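Local coordinates for protein chromosome-partitioning ATPase Soj (Thermus thermophilus, PDB 1WCV) that hydrolyses ATP and, in its ATP-bound form, binds double-stranded DNA cooperatively as nucleoprotein filaments, probably for chromosome partitioning, at residues R8-N13 and A132-V137; K36-V41 and L114-A119; E95-P100 and L123-L128. All coordinates share one frame; numbering follows the deposited sequence.

Interaction 1: R8-N13 and A132-V137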
ATOM      1  N   ARG A   8      19.727   8.132  -8.374  1.00 21.66           N
ATOM      2  CA  ARG A   8      19.084   8.355  -9.666  1.00 19.76           C
ATOM      3  C   ARG A   8      18.060   7.263  -9.928  1.00 15.21           C
ATOM      4  O   ARG A   8      18.379   6.074  -9.886  1.00 16.44           O
ATOM      5  CB  ARG A   8      20.118   8.358 -10.787  1.00 22.44           C
ATOM      6  CG  ARG A   8      21.079   9.524 -10.716  1.00 28.60           C
ATOM      7  CD  ARG A   8      22.178   9.370 -11.738  1.00 31.21           C
ATOM      8  NE  ARG A   8      23.141  10.463 -11.677  1.00 36.32           N
ATOM      9  CZ  ARG A   8      24.298  10.462 -12.327  1.00 41.13           C
ATOM     10  NH1 ARG A   8      25.122  11.494 -12.223  1.00 41.03           N
ATOM     11  NH2 ARG A   8      24.632   9.420 -13.076  1.00 43.22           N
ATOM     12  N   ILE A   9      16.830   7.684 -10.200  1.00 17.35           N
ATOM     13  CA  ILE A   9      15.742   6.758 -10.457  1.00 14.04           C
ATOM     14  C   ILE A   9      15.132   7.012 -11.828  1.00 12.91           C
ATOM     15  O   ILE A   9      14.683   8.119 -12.135  1.00 16.08           O
ATOM     16  CB  ILE A   9      14.640   6.909  -9.374  1.00 15.17           C
ATOM     17  CG1 ILE A   9      15.237   6.629  -7.991  1.00 17.99           C
ATOM     18  CG2 ILE A   9      13.487   5.964  -9.658  1.00 12.22           C
ATOM     19  CD1 ILE A   9      14.307   6.978  -6.831  1.00 18.59           C
ATOM     20  N   ALA A  10      15.124   5.976 -12.657  1.00 14.36           N
ATOM     21  CA  ALA A  10      14.551   6.091 -13.981  1.00 13.98           C
ATOM     22  C   ALA A  10      13.115   5.595 -13.917  1.00 14.44           C
ATOM     23  O   ALA A  10      12.830   4.600 -13.251  1.00 16.39           O
ATOM     24  CB  ALA A  10      15.346   5.242 -14.979  1.00 16.94           C
ATOM     25  N   LEU A  11      12.221   6.321 -14.579  1.00 15.63           N
ATOM     26  CA  LEU A  11      10.817   5.936 -14.673  1.00 14.57           C
ATOM     27  C   LEU A  11      10.732   5.409 -16.101  1.00 16.43           C
ATOM     28  O   LEU A  11      10.913   6.174 -17.054  1.00 15.52           O
ATOM     29  CB  LEU A  11       9.897   7.150 -14.513  1.00 18.39           C
ATOM     30  CG  LEU A  11       9.768   7.847 -13.149  1.00 21.21           C
ATOM     31  CD1 LEU A  11       9.227   6.880 -12.126  1.00 19.77           C
ATOM     32  CD2 LEU A  11      11.113   8.404 -12.714  1.00 23.51           C
ATOM     33  N   ALA A  12      10.486   4.111 -16.256  1.00 15.18           N
ATOM     34  CA  ALA A  12      10.429   3.532 -17.592  1.00 15.73           C
ATOM     35  C   ALA A  12       9.518   2.325 -17.701  1.00 17.11           C
ATOM     36  O   ALA A  12       9.357   1.564 -16.754  1.00 14.53           O
ATOM     37  CB  ALA A  12      11.831   3.138 -18.035  1.00 18.42           C
ATOM     38  N   ASN A  13       8.901   2.176 -18.866  1.00 17.29           N
ATOM     39  CA  ASN A  13       8.072   1.016 -19.148  1.00 18.42           C
ATOM     40  C   ASN A  13       8.187   0.792 -20.646  1.00 19.41           C
ATOM     41  O   ASN A  13       8.807   1.584 -21.354  1.00 20.41           O
ATOM     42  CB  ASN A  13       6.610   1.214 -18.719  1.00 18.71           C
ATOM     43  CG  ASN A  13       5.977   2.421 -19.349  1.00 21.19           C
ATOM     44  OD1 ASN A  13       6.422   2.893 -20.390  1.00 23.33           O
ATOM     45  ND2 ASN A  13       4.924   2.923 -18.730  1.00 20.45           N
ATOM     46  N   ALA A 132      21.250   3.498 -18.295  1.00 19.88           N
ATOM     47  CA  ALA A 132      22.690   3.401 -18.089  1.00 19.86           C
ATOM     48  C   ALA A 132      23.180   4.370 -17.025  1.00 22.19           C
ATOM     49  O   ALA A 132      24.264   4.194 -16.474  1.00 22.65           O
ATOM     50  CB  ALA A 132      23.426   3.651 -19.404  1.00 21.13           C
ATOM     51  N   ALA A 133      22.372   5.381 -16.719  1.00 21.01           N
ATOM     52  CA  ALA A 133      22.752   6.384 -15.727  1.00 21.54           C
ATOM     53  C   ALA A 133      22.087   6.209 -14.362  1.00 23.01           C
ATOM     54  O   ALA A 133      22.582   6.707 -13.346  1.00 23.56           O
ATOM     55  CB  ALA A 133      22.444   7.767 -16.269  1.00 20.13           C
ATOM     56  N   ALA A 134      20.969   5.500 -14.332  1.00 21.35           N
ATOM     57  CA  ALA A 134      20.233   5.301 -13.089  1.00 21.16           C
ATOM     58  C   ALA A 134      20.747   4.164 -12.217  1.00 20.96           C
ATOM     59  O   ALA A 134      21.490   3.303 -12.673  1.00 21.96           O
ATOM     60  CB  ALA A 134      18.760   5.063 -13.407  1.00 20.79           C
ATOM     61  N   GLU A 135      20.347   4.172 -10.949  1.00 17.67           N
ATOM     62  CA  GLU A 135      20.712   3.100 -10.038  1.00 20.09           C
ATOM     63  C   GLU A 135      19.429   2.319  -9.728  1.00 18.54           C
ATOM     64  O   GLU A 135      19.461   1.117  -9.482  1.00 24.97           O
ATOM     65  CB  GLU A 135      21.309   3.651  -8.744  1.00 24.00           C
ATOM     66  CG  GLU A 135      22.663   4.320  -8.898  1.00 25.04           C
ATOM     67  CD  GLU A 135      22.569   5.829  -8.917  1.00 30.45           C
ATOM     68  OE1 GLU A 135      21.886   6.388  -8.035  1.00 30.28           O
ATOM     69  OE2 GLU A 135      23.180   6.459  -9.805  1.00 33.73           O
ATOM     70  N   GLY A 136      18.296   3.017  -9.761  1.00 17.97           N
ATOM     71  CA  GLY A 136      17.023   2.368  -9.483  1.00 17.45           C
ATOM     72  C   GLY A 136      16.023   2.640 -10.586  1.00 15.24           C
ATOM     73  O   GLY A 136      16.093   3.670 -11.252  1.00 14.88           O
ATOM     74  N   VAL A 137      15.092   1.713 -10.792  1.00 14.05           N
ATOM     75  CA  VAL A 137      14.075   1.883 -11.822  1.00 13.43           C
ATOM     76  C   VAL A 137      12.681   1.652 -11.257  1.00 12.96           C
ATOM     77  O   VAL A 137      12.467   0.707 -10.500  1.00 14.32           O
ATOM     78  CB  VAL A 137      14.253   0.874 -12.987  1.00 13.86           C
ATOM     79  CG1 VAL A 137      13.209   1.131 -14.061  1.00 14.62           C
ATOM     80  CG2 VAL A 137      15.658   0.978 -13.570  1.00 16.43           C
TER

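Interaction 2: K36-V41 and L114-A119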
ATOM      1  N   LYS A  36      13.411  16.685   0.281  1.00 32.68           N
ATOM      2  CA  LYS A  36      14.508  16.233  -0.570  1.00 31.17           C
ATOM      3  C   LYS A  36      14.768  17.228  -1.697  1.00 29.47           C
ATOM      4  O   LYS A  36      13.827  17.803  -2.243  1.00 30.00           O
ATOM      5  CB  LYS A  36      14.160  14.880  -1.200  1.00 31.87           C
ATOM      6  CG  LYS A  36      13.786  13.774  -0.227  1.00 34.62           C
ATOM      7  CD  LYS A  36      14.989  13.232   0.517  1.00 36.95           C
ATOM      8  CE  LYS A  36      14.609  11.989   1.305  1.00 40.51           C
ATOM      9  NZ  LYS A  36      15.772  11.371   1.995  1.00 42.88           N
ATOM     10  N   ARG A  37      16.039  17.439  -2.038  1.00 30.52           N
ATOM     11  CA  ARG A  37      16.382  18.320  -3.153  1.00 28.80           C
ATOM     12  C   ARG A  37      16.200  17.385  -4.339  1.00 26.56           C
ATOM     13  O   ARG A  37      16.922  16.399  -4.466  1.00 25.99           O
ATOM     14  CB  ARG A  37      17.841  18.770  -3.090  1.00 34.78           C
ATOM     15  CG  ARG A  37      18.236  19.513  -1.829  1.00 44.30           C
ATOM     16  CD  ARG A  37      19.579  20.197  -2.021  1.00 50.89           C
ATOM     17  NE  ARG A  37      20.274  20.407  -0.757  1.00 60.02           N
ATOM     18  CZ  ARG A  37      20.798  19.429  -0.026  1.00 63.05           C
ATOM     19  NH1 ARG A  37      21.413  19.705   1.115  1.00 65.27           N
ATOM     20  NH2 ARG A  37      20.714  18.174  -0.442  1.00 64.11           N
ATOM     21  N   VAL A  38      15.245  17.693  -5.205  1.00 21.71           N
ATOM     22  CA  VAL A  38      14.954  16.818  -6.329  1.00 22.44           C
ATOM     23  C   VAL A  38      15.046  17.438  -7.711  1.00 20.41           C
ATOM     24  O   VAL A  38      14.584  18.553  -7.943  1.00 19.99           O
ATOM     25  CB  VAL A  38      13.539  16.223  -6.165  1.00 19.97           C
ATOM     26  CG1 VAL A  38      13.176  15.355  -7.365  1.00 21.87           C
ATOM     27  CG2 VAL A  38      13.466  15.431  -4.870  1.00 22.76           C
ATOM     28  N   LEU A  39      15.634  16.679  -8.629  1.00 21.12           N
ATOM     29  CA  LEU A  39      15.759  17.095 -10.014  1.00 20.22           C
ATOM     30  C   LEU A  39      14.973  16.107 -10.877  1.00 19.43           C
ATOM     31  O   LEU A  39      15.175  14.900 -10.783  1.00 21.20           O
ATOM     32  CB  LEU A  39      17.223  17.083 -10.459  1.00 23.88           C
ATOM     33  CG  LEU A  39      17.428  17.338 -11.953  1.00 23.13           C
ATOM     34  CD1 LEU A  39      16.923  18.728 -12.321  1.00 24.74           C
ATOM     35  CD2 LEU A  39      18.900  17.198 -12.289  1.00 26.61           C
ATOM     36  N   LEU A  40      14.052  16.623 -11.678  1.00 18.42           N
ATOM     37  CA  LEU A  40      13.280  15.784 -12.585  1.00 17.59           C
ATOM     38  C   LEU A  40      13.800  16.118 -13.969  1.00 20.70           C
ATOM     39  O   LEU A  40      13.818  17.285 -14.363  1.00 19.15           O
ATOM     40  CB  LEU A  40      11.787  16.103 -12.520  1.00 18.51           C
ATOM     41  CG  LEU A  40      10.901  15.398 -13.556  1.00 18.07           C
ATOM     42  CD1 LEU A  40      10.978  13.887 -13.364  1.00 20.28           C
ATOM     43  CD2 LEU A  40       9.459  15.880 -13.427  1.00 15.36           C
ATOM     44  N   VAL A  41      14.232  15.092 -14.697  1.00 18.72           N
ATOM     45  CA  VAL A  41      14.750  15.275 -16.043  1.00 19.00           C
ATOM     46  C   VAL A  41      13.807  14.651 -17.059  1.00 21.12           C
ATOM     47  O   VAL A  41      13.530  13.450 -17.004  1.00 20.09           O
ATOM     48  CB  VAL A  41      16.138  14.618 -16.198  1.00 20.12           C
ATOM     49  CG1 VAL A  41      16.687  14.893 -17.585  1.00 21.91           C
ATOM     50  CG2 VAL A  41      17.092  15.133 -15.125  1.00 20.05           C
ATOM     51  N   LEU A 114      17.948  13.395  -4.850  1.00 24.12           N
ATOM     52  CA  LEU A 114      17.329  12.457  -5.783  1.00 22.51           C
ATOM     53  C   LEU A 114      17.131  13.040  -7.180  1.00 22.02           C
ATOM     54  O   LEU A 114      16.751  14.204  -7.341  1.00 23.29           O
ATOM     55  CB  LEU A 114      15.968  12.015  -5.244  1.00 20.07           C
ATOM     56  CG  LEU A 114      15.927  11.399  -3.848  1.00 25.71           C
ATOM     57  CD1 LEU A 114      14.489  11.335  -3.377  1.00 21.33           C
ATOM     58  CD2 LEU A 114      16.555  10.014  -3.864  1.00 25.76           C
ATOM     59  N   VAL A 115      17.376  12.211  -8.189  1.00 18.95           N
ATOM     60  CA  VAL A 115      17.222  12.618  -9.578  1.00 19.12           C
ATOM     61  C   VAL A 115      16.284  11.634 -10.275  1.00 15.73           C
ATOM     62  O   VAL A 115      16.562  10.440 -10.316  1.00 19.52           O
ATOM     63  CB  VAL A 115      18.578  12.608 -10.307  1.00 17.30           C
ATOM     64  CG1 VAL A 115      18.409  13.169 -11.719  1.00 19.99           C
ATOM     65  CG2 VAL A 115      19.599  13.420  -9.514  1.00 19.95           C
ATOM     66  N   LEU A 116      15.168  12.138 -10.792  1.00 14.07           N
ATOM     67  CA  LEU A 116      14.195  11.289 -11.488  1.00 14.33           C
ATOM     68  C   LEU A 116      14.330  11.499 -12.987  1.00 16.05           C
ATOM     69  O   LEU A 116      14.346  12.632 -13.459  1.00 17.58           O
ATOM     70  CB  LEU A 116      12.763  11.630 -11.047  1.00 18.36           C
ATOM     71  CG  LEU A 116      12.263  11.029  -9.725  1.00 19.67           C
ATOM     72  CD1 LEU A 116      13.237  11.323  -8.597  1.00 21.95           C
ATOM     73  CD2 LEU A 116      10.887  11.605  -9.400  1.00 19.12           C
ATOM     74  N   LEU A 117      14.425  10.405 -13.735  1.00 15.49           N
ATOM     75  CA  LEU A 117      14.566  10.497 -15.187  1.00 16.28           C
ATOM     76  C   LEU A 117      13.336   9.932 -15.874  1.00 16.90           C
ATOM     77  O   LEU A 117      13.124   8.725 -15.849  1.00 18.23           O
ATOM     78  CB  LEU A 117      15.790   9.703 -15.638  1.00 15.93           C
ATOM     79  CG  LEU A 117      17.104   9.950 -14.903  1.00 18.62           C
ATOM     80  CD1 LEU A 117      18.110   8.875 -15.295  1.00 23.35           C
ATOM     81  CD2 LEU A 117      17.626  11.346 -15.233  1.00 22.19           C
ATOM     82  N   ASP A 118      12.528  10.795 -16.482  1.00 18.86           N
ATOM     83  CA  ASP A 118      11.329  10.342 -17.179  1.00 17.80           C
ATOM     84  C   ASP A 118      11.730   9.896 -18.579  1.00 17.64           C
ATOM     85  O   ASP A 118      11.839  10.709 -19.491  1.00 17.10           O
ATOM     86  CB  ASP A 118      10.288  11.461 -17.250  1.00 17.54           C
ATOM     87  CG  ASP A 118       8.941  10.969 -17.740  1.00 20.59           C
ATOM     88  OD1 ASP A 118       8.655   9.759 -17.576  1.00 23.09           O
ATOM     89  OD2 ASP A 118       8.157  11.782 -18.277  1.00 24.34           O
ATOM     90  N   ALA A 119      11.934   8.589 -18.734  1.00 18.07           N
ATOM     91  CA  ALA A 119      12.368   7.997 -19.998  1.00 18.79           C
ATOM     92  C   ALA A 119      11.268   7.739 -21.015  1.00 19.99           C
ATOM     93  O   ALA A 119      10.136   7.408 -20.667  1.00 20.24           O
ATOM     94  CB  ALA A 119      13.098   6.695 -19.716  1.00 19.11           C
TER

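Interaction 3: E95-P100 and L123-L128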
ATOM      1  N   GLU A  95      22.935  10.615 -32.337  1.00 49.48           N
ATOM      2  CA  GLU A  95      24.299  10.467 -31.760  1.00 50.43           C
ATOM      3  C   GLU A  95      24.429   9.679 -30.423  1.00 52.32           C
ATOM      4  O   GLU A  95      25.509   9.037 -30.121  1.00 52.84           O
ATOM      5  CB  GLU A  95      24.881  11.864 -31.552  1.00 51.38           C
ATOM      6  CG  GLU A  95      24.037  13.023 -32.132  1.00 53.90           C
ATOM      7  CD  GLU A  95      24.409  14.339 -31.505  1.00 57.52           C
ATOM      8  OE1 GLU A  95      24.561  15.344 -32.251  1.00 60.89           O
ATOM      9  OE2 GLU A  95      24.545  14.398 -30.252  1.00 58.74           O
ATOM     10  N   LEU A  96      23.378   9.737 -29.606  1.00 57.72           N
ATOM     11  CA  LEU A  96      23.375   9.021 -28.337  1.00 60.63           C
ATOM     12  C   LEU A  96      23.378   7.540 -28.646  1.00 61.11           C
ATOM     13  O   LEU A  96      23.798   6.733 -27.827  1.00 61.56           O
ATOM     14  CB  LEU A  96      22.153   9.383 -27.489  1.00 62.72           C
ATOM     15  CG  LEU A  96      22.143  10.811 -26.932  1.00 65.95           C
ATOM     16  CD1 LEU A  96      20.954  10.976 -26.012  1.00 67.72           C
ATOM     17  CD2 LEU A  96      23.432  11.110 -26.169  1.00 68.11           C
ATOM     18  N   ALA A  97      22.905   7.185 -29.836  1.00 61.15           N
ATOM     19  CA  ALA A  97      22.911   5.792 -30.261  1.00 62.03           C
ATOM     20  C   ALA A  97      24.379   5.432 -30.454  1.00 61.30           C
ATOM     21  O   ALA A  97      25.069   6.028 -31.282  1.00 62.29           O
ATOM     22  CB  ALA A  97      22.154   5.637 -31.569  1.00 63.24           C
ATOM     23  N   GLY A  98      24.852   4.465 -29.677  1.00 59.66           N
ATOM     24  CA  GLY A  98      26.246   4.074 -29.758  1.00 56.54           C
ATOM     25  C   GLY A  98      26.993   4.740 -28.616  1.00 54.90           C
ATOM     26  O   GLY A  98      28.166   4.455 -28.374  1.00 53.96           O
ATOM     27  N   ALA A  99      26.301   5.642 -27.921  1.00 52.24           N
ATOM     28  CA  ALA A  99      26.856   6.368 -26.781  1.00 49.12           C
ATOM     29  C   ALA A  99      25.850   6.273 -25.631  1.00 47.00           C
ATOM     30  O   ALA A  99      25.204   7.258 -25.261  1.00 46.00           O
ATOM     31  CB  ALA A  99      27.104   7.828 -27.151  1.00 49.27           C
ATOM     32  N   PRO A 100      25.705   5.069 -25.057  1.00 44.39           N
ATOM     33  CA  PRO A 100      24.797   4.763 -23.951  1.00 40.98           C
ATOM     34  C   PRO A 100      25.095   5.434 -22.612  1.00 39.39           C
ATOM     35  O   PRO A 100      24.185   5.662 -21.818  1.00 36.90           O
ATOM     36  CB  PRO A 100      24.872   3.241 -23.865  1.00 42.86           C
ATOM     37  CG  PRO A 100      26.260   2.947 -24.308  1.00 45.20           C
ATOM     38  CD  PRO A 100      26.407   3.851 -25.500  1.00 44.73           C
ATOM     39  N   LEU A 123      12.272   1.725 -25.631  1.00 33.43           N
ATOM     40  CA  LEU A 123      13.726   1.641 -25.541  1.00 31.80           C
ATOM     41  C   LEU A 123      14.451   2.329 -26.702  1.00 31.20           C
ATOM     42  O   LEU A 123      14.920   1.679 -27.639  1.00 31.08           O
ATOM     43  CB  LEU A 123      14.151   0.169 -25.472  1.00 32.87           C
ATOM     44  CG  LEU A 123      15.503  -0.157 -24.832  1.00 35.05           C
ATOM     45  CD1 LEU A 123      16.644   0.402 -25.666  1.00 38.97           C
ATOM     46  CD2 LEU A 123      15.535   0.415 -23.425  1.00 37.62           C
ATOM     47  N   SER A 124      14.530   3.649 -26.643  1.00 28.94           N
ATOM     48  CA  SER A 124      15.223   4.415 -27.670  1.00 25.08           C
ATOM     49  C   SER A 124      16.591   4.724 -27.069  1.00 23.01           C
ATOM     50  O   SER A 124      16.870   4.344 -25.933  1.00 23.77           O
ATOM     51  CB  SER A 124      14.476   5.722 -27.951  1.00 26.49           C
ATOM     52  OG  SER A 124      14.576   6.610 -26.847  1.00 23.08           O
ATOM     53  N   PRO A 125      17.471   5.392 -27.823  1.00 21.15           N
ATOM     54  CA  PRO A 125      18.771   5.683 -27.213  1.00 20.57           C
ATOM     55  C   PRO A 125      18.613   6.517 -25.942  1.00 18.75           C
ATOM     56  O   PRO A 125      19.456   6.458 -25.051  1.00 21.08           O
ATOM     57  CB  PRO A 125      19.512   6.428 -28.322  1.00 23.04           C
ATOM     58  CG  PRO A 125      18.986   5.729 -29.566  1.00 23.06           C
ATOM     59  CD  PRO A 125      17.496   5.656 -29.275  1.00 23.49           C
ATOM     60  N   LEU A 126      17.532   7.288 -25.863  1.00 19.37           N
ATOM     61  CA  LEU A 126      17.280   8.115 -24.685  1.00 16.71           C
ATOM     62  C   LEU A 126      16.844   7.246 -23.517  1.00 18.75           C
ATOM     63  O   LEU A 126      17.228   7.492 -22.375  1.00 20.13           O
ATOM     64  CB  LEU A 126      16.221   9.182 -24.989  1.00 18.42           C
ATOM     65  CG  LEU A 126      16.831  10.448 -25.603  1.00 24.58           C
ATOM     66  CD1 LEU A 126      15.766  11.312 -26.252  1.00 25.90           C
ATOM     67  CD2 LEU A 126      17.563  11.213 -24.506  1.00 25.84           C
ATOM     68  N   THR A 127      16.057   6.218 -23.808  1.00 18.71           N
ATOM     69  CA  THR A 127      15.611   5.310 -22.757  1.00 19.30           C
ATOM     70  C   THR A 127      16.847   4.590 -22.243  1.00 20.29           C
ATOM     71  O   THR A 127      17.066   4.476 -21.038  1.00 17.59           O
ATOM     72  CB  THR A 127      14.637   4.255 -23.299  1.00 18.19           C
ATOM     73  OG1 THR A 127      13.576   4.907 -24.002  1.00 22.20           O
ATOM     74  CG2 THR A 127      14.058   3.418 -22.155  1.00 19.97           C
ATOM     75  N   LEU A 128      17.658   4.104 -23.177  1.00 17.68           N
ATOM     76  CA  LEU A 128      18.867   3.384 -22.820  1.00 19.59           C
ATOM     77  C   LEU A 128      19.806   4.273 -22.012  1.00 20.29           C
ATOM     78  O   LEU A 128      20.423   3.821 -21.052  1.00 19.56           O
ATOM     79  CB  LEU A 128      19.565   2.868 -24.083  1.00 22.18           C
ATOM     80  CG  LEU A 128      20.758   1.928 -23.892  1.00 23.49           C
ATOM     81  CD1 LEU A 128      21.939   2.694 -23.354  1.00 28.67           C
ATOM     82  CD2 LEU A 128      20.382   0.797 -22.947  1.00 24.36           C
TER

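Interaction 1: R8-N13 and A132-V137
Ile9 pairs with Gly136, and Ala10 with Val137, in parallel register, joining strand 8-11 to the start of strand 136-142 in the central sheet of this P-loop ATPase. The carbonyl oxygen of Arg8 opens the ladder with two bonds: Glu135 N reaches Arg8 O at 2.9 Å, tilted 29° from the carbonyl plane, and Gly136 N arrives from a second direction at 3.1 Å. One step on, Ala10 N donates to Gly136 O at 2.9 Å.

Glu135 also folds its side chain back over the beginning of the strand. A bend at chi2 (101°) turns its carboxylate towards the Arg8 backbone, where Arg8 N gives OE1 a nearly straight bond of 2.8 Å, from above the carboxylate plane; Arg7 N donates to the same oxygen. An alanine in place of Glu135 would probably leave the amides of Arg7 and Arg8 without this shared acceptor and open a gap beside the Arg8 CB and CD. On the face that carries Ala10 and Val137, Ala10 CB meets Ala134 CB at 3.8 Å. The extended Arg8 chain runs past Glu135 to Ala133, whose carbonyl oxygen lies at the guanidinium edge, taking a weak bond from Arg8 NH2 at 3.4 Å.

Interaction 2: K36-V41 and L114-A119
Val41 N donates to Leu116 O at 2.8 Å, with an N-H...O angle of 171°, and the same oxygen is approached by the CA-H of Leu40. The bond belongs to an unbroken parallel ladder. It begins where Leu114 N binds Arg37 O, passes through Leu39 N to Leu114 O and Leu116 N to Leu39 O, and ends with Asp118 N on Val41 O at 2.9 Å. The strand axes approach to 4.7 Å at an angle of 14°, and the bridges put Val38, Leu39, Leu40 and Val41 level with Leu114, Val115, Leu116 and Leu117.

On the face carrying Leu40 and Leu116, the two leucines slant across one another. Leu40 has CG anti to its backbone N (chi1 173°), and its CD1 lies against Leu116 CB at 3.7 Å. Val38 CG1 adds a looser touch on Leu116 CD1, and helix 18-33 covers this face through Ile25, Ala28 and Leu31. At the start of the strands, Lys36 brings the aliphatic CG of its chain to 4.0 Å from Leu114 CD1.

On the face of Leu39 and Val41, Val41 and Leu117 stand side by side and point the same way, Leu117 CD2 reaching Val41 CB at 3.7 Å. Leu39 CD2 and Val115 CG1 make the equivalent pair, less closely, at 4.1 Å, and Val41 CG2 also leans on Val115 CG1.

Beyond the last bridge Asp118 keeps its backbone in the ladder while its carboxylate turns to other partners: OD1 forms a salt bridge with Lys20 NZ, and OD2 is hydrogen-bonded to Thr21 OG1. A hydrophobic parallel strand ending in an aspartate beside the P-loop lysine and the magnesium-binding threonine is the Walker B arrangement of P-loop NTPases.

Interaction 3: E95-P100 and L123-L128
Leu96 and Pro125 meet through their first side-chain carbons, CB to CB at 4.0 Å, both bonds from the backbone pointing into the contact. The proline ring meets the end of helix 89-96 through two atoms: its CB also comes near the backbone N of Ala97, while its CG touches Ala97 CB at 3.7 Å. Leu96 also reaches Leu126 with CD1: the two leucines run obliquely across each other and touch by methyls, Leu96 CD1 against Leu126 CD2 at 3.7 Å. Leu126 starts off facing away from Leu96, and only the far end of its side chain comes back to the contact. Leu96 and Ala97 are poorly ordered, and the fit on their side is correspondingly less certain.

The contact joins the C-terminal end of one helix to the N-terminal end of another. Leu96 to Ala99 form a type II beta turn, closed by Ala99 N on Leu96 O at 2.7 Å; Gly98 takes its third position with phi 100°, where a side chain would press on the preceding carbonyl oxygen. In the other segment, Ser124 and Thr127 make a capping box at the start of helix 125-133. Ser124 N donates to Thr127 OG1 at 3.1 Å, and Ser124 OG accepts weak bonds from Leu126 N and Thr127 N. Thr127 OG1 is in turn hydrogen-bonded to Pro120 O, which ties the cap to the loop leading in from strand 114-118.

Further along, Leu128 lies beside Pro100, but its CD1 is modelled too close to the proline ring for their exact fit to be trusted. Leu165 touches both residues, and Asn129 ND2 donates to Pro125 O and, weakly, to Ala99 O.

In the fold
Interactions 1 and 2 are parts of one sheet, their centres 10 Å apart: strand 8-11 lies between strands 114-118 and 136-142, and probable hydrogen bonds of 2.8 Å link Ile9 N to Val115 O and Leu117 N to Ile9 O. Strand 114-118 is followed in the chain by helix 125-133, whose beginning packs in interaction 3 and whose end leads into interaction 1, 14 Å away between centres. Interaction 2 sits closest to the nucleotide site, the Asp118 side chain being about 3 Å from that of the ATP-binding Lys20. The side chains of Ala10 and Leu126 lie about 9 and 10 Å from Lys20, so interactions 1 and 3 stand further back.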